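Local coordinates for protein HI1317 (Haemophilus influenzae, PDB 1JOV) that probably interconverts the alpha and beta anomers of D-glucose 6-phosphate, at residues 2-13 and 16-27. Residues are numbered along the deposited sequence; the frame is centred on the assembly and turned at random. Where two conformers were deposited one is given.
Sequences KTTLLKTLTPEL and VQHNDIPVLHLK
Thr3 sets its methyl anti to its own carbonyl carbon, with OG1 taking the place between N and C (chi1 56°), and His18 turns its ring beside its backbone N (chi1 -66°); together these bring Thr3 CG2 over the face of the His18 imidazole. The two form a non-hydrogen-bonded pair with side chains on the same face of the sheet, so the methyl of a threonine runs alongside the ring and makes a CH-pi contact, 3.8 Å from CG2 to the ring centroid. His25 NE2 lies at the edge of the His18 ring, in its plane, 2.8 Å from His18 NE2, a hydrogen bond in which either could be the donor and which restrains the His18 ring, while Val16 CG2 covers a face of the His25 ring.

The backbones pair antiparallel. Thr4 and Gln17 form a hydrogen-bonded pair, flanked by the non-hydrogen-bonded pairs Thr3 with His18 and Leu5 with Val16. Where the strand ends, Asn19 enters a type II' turn and grips Lys2 twice: its N gives a nearly straight bond to Lys2 O (2.8 Å), and its OD1, in the conformer described, accepts from Lys2 N (3.0 Å) as well as from Met1 N. In the modelled conformer Gln17 NE2 donates to Asn19 O (2.7 Å), bracing the same turn. Gln17 CB packs against Leu6 CG and CD1, and Leu6 CD1 also reaches Pro22 CB at 3.8 Å.

At the far end Glu12 O accepts from Lys27 N. Leu13 and Leu26, a non-hydrogen-bonded pair, pack on one face, CD1 to CD1 at 4.0 Å, where Leu24 CD2 touches both Leu9 and Leu13.

Classic bulges at Leu6-Lys7 and Leu9-Thr10 interrupt strand 3-10, an outermost strand of a five-stranded antiparallel meander; strand 13-18 lies between it and strand 21-28, which pairs onward with strand 31-36, while Leu9, Thr10 and Glu12 touch strand 97-104 of another sheet.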
loop_
_atom_site.group_PDB
_atom_site.type_symbol
_atom_site.label_atom_id
_atom_site.label_comp_id
_atom_site.label_asym_id
_atom_site.label_seq_id
_atom_site.Cartn_x
_atom_site.Cartn_y
_atom_site.Cartn_z
ATOM N N LYS A 2 3.086 -16.924 -15.130
ATOM C CA LYS A 2 3.844 -18.142 -14.827
ATOM C C LYS A 2 4.510 -17.985 -13.498
ATOM O O LYS A 2 5.125 -16.918 -13.254
ATOM C CB LYS A 2 4.969 -18.368 -15.859
ATOM C CG LYS A 2 4.501 -18.712 -17.295
ATOM C CD LYS A 2 4.489 -17.519 -18.271
ATOM C CE LYS A 2 3.896 -17.958 -19.628
ATOM N NZ LYS A 2 4.679 -17.524 -20.805
ATOM N N THR A 3 4.431 -19.007 -12.671
ATOM C CA THR A 3 5.109 -18.961 -11.398
ATOM C C THR A 3 6.015 -20.184 -11.253
ATOM O O THR A 3 5.712 -21.265 -11.748
ATOM C CB THR A 3 4.085 -18.975 -10.242
ATOM O OG1 THR A 3 3.249 -20.126 -10.369
ATOM C CG2 THR A 3 3.229 -17.724 -10.270
ATOM N N THR A 4 7.135 -20.003 -10.552
ATOM C CA THR A 4 8.148 -21.013 -10.215
ATOM C C THR A 4 8.609 -20.889 -8.763
ATOM O O THR A 4 8.752 -19.781 -8.250
ATOM C CB THR A 4 9.293 -20.786 -11.177
ATOM O OG1 THR A 4 8.727 -20.413 -12.421
ATOM C CG2 THR A 4 9.882 -22.113 -11.614
ATOM N N LEU A 5 8.802 -22.000 -8.070
ATOM C CA LEU A 5 9.339 -21.944 -6.717
ATOM C C LEU A 5 10.821 -21.654 -6.726
ATOM O O LEU A 5 11.601 -22.405 -7.330
ATOM C CB LEU A 5 9.108 -23.257 -5.976
ATOM C CG LEU A 5 9.616 -23.294 -4.510
ATOM C CD1 LEU A 5 8.922 -22.311 -3.592
ATOM C CD2 LEU A 5 9.456 -24.695 -3.935
ATOM N N LEU A 6 11.237 -20.599 -6.014
ATOM C CA LEU A 6 12.617 -20.208 -5.948
ATOM C C LEU A 6 13.283 -20.661 -4.704
ATOM O O LEU A 6 14.477 -21.027 -4.759
ATOM C CB LEU A 6 12.815 -18.666 -6.096
ATOM C CG LEU A 6 12.440 -17.900 -7.393
ATOM C CD1 LEU A 6 12.610 -16.344 -7.401
ATOM C CD2 LEU A 6 13.225 -18.449 -8.601
ATOM N N LYS A 7 12.556 -20.638 -3.592
ATOM C CA LYS A 7 13.164 -21.014 -2.328
ATOM C C LYS A 7 12.146 -21.131 -1.243
ATOM O O LYS A 7 11.134 -20.455 -1.248
ATOM C CB LYS A 7 14.230 -19.941 -1.903
ATOM C CG LYS A 7 15.214 -20.415 -0.879
ATOM C CD LYS A 7 16.156 -21.428 -1.676
ATOM C CE LYS A 7 17.588 -21.087 -1.401
ATOM N NZ LYS A 7 18.485 -21.712 -2.399
ATOM N N THR A 8 12.338 -22.243 -0.497
ATOM C CA THR A 8 11.536 -22.659 0.637
ATOM C C THR A 8 12.328 -22.111 1.817
ATOM O O THR A 8 13.282 -22.754 2.244
ATOM C CB THR A 8 11.360 -24.175 0.819
ATOM O OG1 THR A 8 10.752 -24.727 -0.351
ATOM C CG2 THR A 8 10.483 -24.464 2.034
ATOM N N LEU A 9 11.944 -20.966 2.352
ATOM C CA LEU A 9 12.659 -20.437 3.505
ATOM C C LEU A 9 12.254 -21.210 4.769
ATOM O O LEU A 9 13.139 -21.684 5.532
ATOM C CB LEU A 9 12.487 -18.908 3.693
ATOM C CG LEU A 9 12.992 -17.995 2.589
ATOM C CD1 LEU A 9 12.066 -18.092 1.348
ATOM C CD2 LEU A 9 12.989 -16.581 3.152
ATOM N N THR A 10 10.940 -21.320 4.999
ATOM C CA THR A 10 10.390 -22.202 6.064
ATOM C C THR A 10 9.165 -22.866 5.471
ATOM O O THR A 10 8.779 -22.521 4.351
ATOM C CB THR A 10 9.959 -21.454 7.353
ATOM O OG1 THR A 10 8.664 -20.861 7.139
ATOM C CG2 THR A 10 10.978 -20.369 7.711
ATOM N N PRO A 11 8.529 -23.802 6.179
ATOM C CA PRO A 11 7.295 -24.423 5.669
ATOM C C PRO A 11 6.208 -23.402 5.427
ATOM O O PRO A 11 5.366 -23.685 4.562
ATOM C CB PRO A 11 6.869 -25.399 6.802
ATOM C CG PRO A 11 8.171 -25.720 7.495
ATOM C CD PRO A 11 8.953 -24.390 7.471
ATOM N N GLU A 12 6.255 -22.262 6.126
ATOM C CA GLU A 12 5.218 -21.263 6.003
ATOM C C GLU A 12 5.614 -20.094 5.077
ATOM O O GLU A 12 4.756 -19.271 4.759
ATOM C CB GLU A 12 4.865 -20.783 7.407
ATOM C CG GLU A 12 4.246 -21.978 8.200
ATOM C CD GLU A 12 4.117 -21.739 9.661
ATOM O OE1 GLU A 12 5.099 -21.226 10.226
ATOM O OE2 GLU A 12 3.042 -22.068 10.225
ATOM N N LEU A 13 6.846 -20.075 4.553
ATOM C CA LEU A 13 7.331 -18.873 3.817
ATOM C C LEU A 13 8.119 -19.310 2.621
ATOM O O LEU A 13 9.223 -19.883 2.778
ATOM C CB LEU A 13 8.250 -18.056 4.695
ATOM C CG LEU A 13 8.592 -16.654 4.248
ATOM C CD1 LEU A 13 7.384 -15.809 4.000
ATOM C CD2 LEU A 13 9.472 -16.027 5.375
ATOM N N VAL A 16 8.629 -17.253 -4.531
ATOM C CA VAL A 16 8.024 -17.732 -5.803
ATOM C C VAL A 16 8.134 -16.643 -6.825
ATOM O O VAL A 16 7.763 -15.475 -6.595
ATOM C CB VAL A 16 6.593 -18.124 -5.556
ATOM C CG1 VAL A 16 5.764 -18.394 -6.930
ATOM C CG2 VAL A 16 6.368 -19.141 -4.434
ATOM N N GLN A 17 8.634 -16.984 -8.002
ATOM C CA GLN A 17 8.823 -16.020 -9.078
ATOM C C GLN A 17 7.569 -15.831 -9.882
ATOM O O GLN A 17 7.073 -16.816 -10.430
ATOM C CB GLN A 17 9.890 -16.582 -10.018
ATOM C CG GLN A 17 10.018 -15.709 -11.219
ATOM C CD GLN A 17 11.438 -15.640 -11.787
ATOM O OE1 GLN A 17 12.370 -16.256 -11.261
ATOM N NE2 GLN A 17 11.601 -14.866 -12.863
ATOM N N HIS A 18 6.994 -14.636 -9.947
ATOM C CA HIS A 18 5.801 -14.368 -10.752
ATOM C C HIS A 18 6.266 -13.628 -11.977
ATOM O O HIS A 18 6.665 -12.445 -11.984
ATOM C CB HIS A 18 4.766 -13.552 -10.007
ATOM C CG HIS A 18 4.181 -14.261 -8.857
ATOM N ND1 HIS A 18 2.809 -14.393 -8.742
ATOM C CD2 HIS A 18 4.720 -14.824 -7.758
ATOM C CE1 HIS A 18 2.534 -14.983 -7.583
ATOM N NE2 HIS A 18 3.674 -15.289 -6.988
ATOM N N ASN A 19 6.239 -14.326 -13.118
ATOM C CA ASN A 19 6.802 -13.753 -14.341
ATOM C C ASN A 19 8.251 -13.342 -14.061
ATOM O O ASN A 19 9.119 -14.191 -13.734
ATOM C CB ASN A 19 5.980 -12.631 -14.962
ATOM C CG ASN A 19 4.683 -13.134 -15.554
ATOM O OD1 ASN A 19 4.549 -14.341 -15.805
ATOM N ND2 ASN A 19 3.688 -12.240 -15.716
ATOM N N ASP A 20 8.519 -12.067 -14.123
ATOM C CA ASP A 20 9.879 -11.515 -13.876
ATOM C C ASP A 20 10.257 -11.261 -12.407
ATOM O O ASP A 20 11.435 -11.125 -12.084
ATOM C CB ASP A 20 9.989 -10.147 -14.556
ATOM C CG ASP A 20 10.173 -10.252 -16.055
ATOM O OD1 ASP A 20 10.400 -11.373 -16.552
ATOM O OD2 ASP A 20 10.097 -9.215 -16.732
ATOM N N ILE A 21 9.291 -11.154 -11.501
ATOM C CA ILE A 21 9.519 -10.666 -10.161
ATOM C C ILE A 21 9.374 -11.697 -9.013
ATOM O O ILE A 21 8.393 -12.442 -8.971
ATOM C CB ILE A 21 8.478 -9.566 -9.927
ATOM C CG1 ILE A 21 8.757 -8.282 -10.723
ATOM C CG2 ILE A 21 8.385 -9.259 -8.430
ATOM C CD1 ILE A 21 7.570 -7.359 -10.818
ATOM N N PRO A 22 10.335 -11.744 -8.079
ATOM C CA PRO A 22 10.266 -12.698 -6.947
ATOM C C PRO A 22 9.286 -12.179 -5.899
ATOM O O PRO A 22 9.317 -10.943 -5.621
ATOM C CB PRO A 22 11.700 -12.737 -6.440
ATOM C CG PRO A 22 12.379 -11.614 -7.117
ATOM C CD PRO A 22 11.545 -10.919 -8.052
ATOM N N VAL A 23 8.454 -13.049 -5.396
ATOM C CA VAL A 23 7.404 -12.734 -4.453
ATOM C C VAL A 23 7.425 -13.705 -3.292
ATOM O O VAL A 23 7.367 -14.927 -3.458
ATOM C CB VAL A 23 6.000 -12.749 -5.146
ATOM C CG1 VAL A 23 4.885 -12.451 -4.133
ATOM C CG2 VAL A 23 5.986 -11.760 -6.293
ATOM N N LEU A 24 7.462 -13.199 -2.061
ATOM C CA LEU A 24 7.329 -14.086 -0.960
ATOM C C LEU A 24 5.896 -14.449 -0.753
ATOM O O LEU A 24 5.009 -13.552 -0.753
ATOM C CB LEU A 24 7.807 -13.415 0.331
ATOM C CG LEU A 24 9.234 -13.248 0.483
ATOM C CD1 LEU A 24 9.559 -12.282 1.648
ATOM C CD2 LEU A 24 9.807 -14.620 0.802
ATOM N N HIS A 25 5.654 -15.740 -0.491
ATOM C CA HIS A 25 4.341 -16.215 -0.102
ATOM C C HIS A 25 4.350 -16.686 1.372
ATOM O O HIS A 25 5.105 -17.576 1.740
ATOM C CB HIS A 25 3.919 -17.436 -0.927
ATOM C CG HIS A 25 3.682 -17.180 -2.418
ATOM N ND1 HIS A 25 2.798 -17.916 -3.167
ATOM C CD2 HIS A 25 4.233 -16.258 -3.239
ATOM C CE1 HIS A 25 2.787 -17.474 -4.413
ATOM N NE2 HIS A 25 3.658 -16.465 -4.483
ATOM N N LEU A 26 3.508 -16.099 2.215
ATOM C CA LEU A 26 3.355 -16.494 3.595
ATOM C C LEU A 26 1.987 -17.207 3.787
ATOM O O LEU A 26 0.932 -16.695 3.333
ATOM C CB LEU A 26 3.279 -15.206 4.357
ATOM C CG LEU A 26 3.077 -15.495 5.834
ATOM C CD1 LEU A 26 4.249 -16.238 6.473
ATOM C CD2 LEU A 26 2.761 -14.163 6.598
ATOM N N LYS A 27 1.996 -18.403 4.394
ATOM C CA LYS A 27 0.759 -19.104 4.772
ATOM C C LYS A 27 0.899 -19.575 6.204
ATOM O O LYS A 27 1.734 -20.448 6.494
ATOM C CB LYS A 27 0.496 -20.302 3.877
ATOM C CG LYS A 27 0.049 -19.856 2.530
ATOM C CD LYS A 27 -0.336 -21.073 1.632
ATOM C CE LYS A 27 -0.723 -20.627 0.214
ATOM N NZ LYS A 27 0.186 -19.552 -0.331
HETATM O O HOH W 1 8.161 -17.819 -13.227
#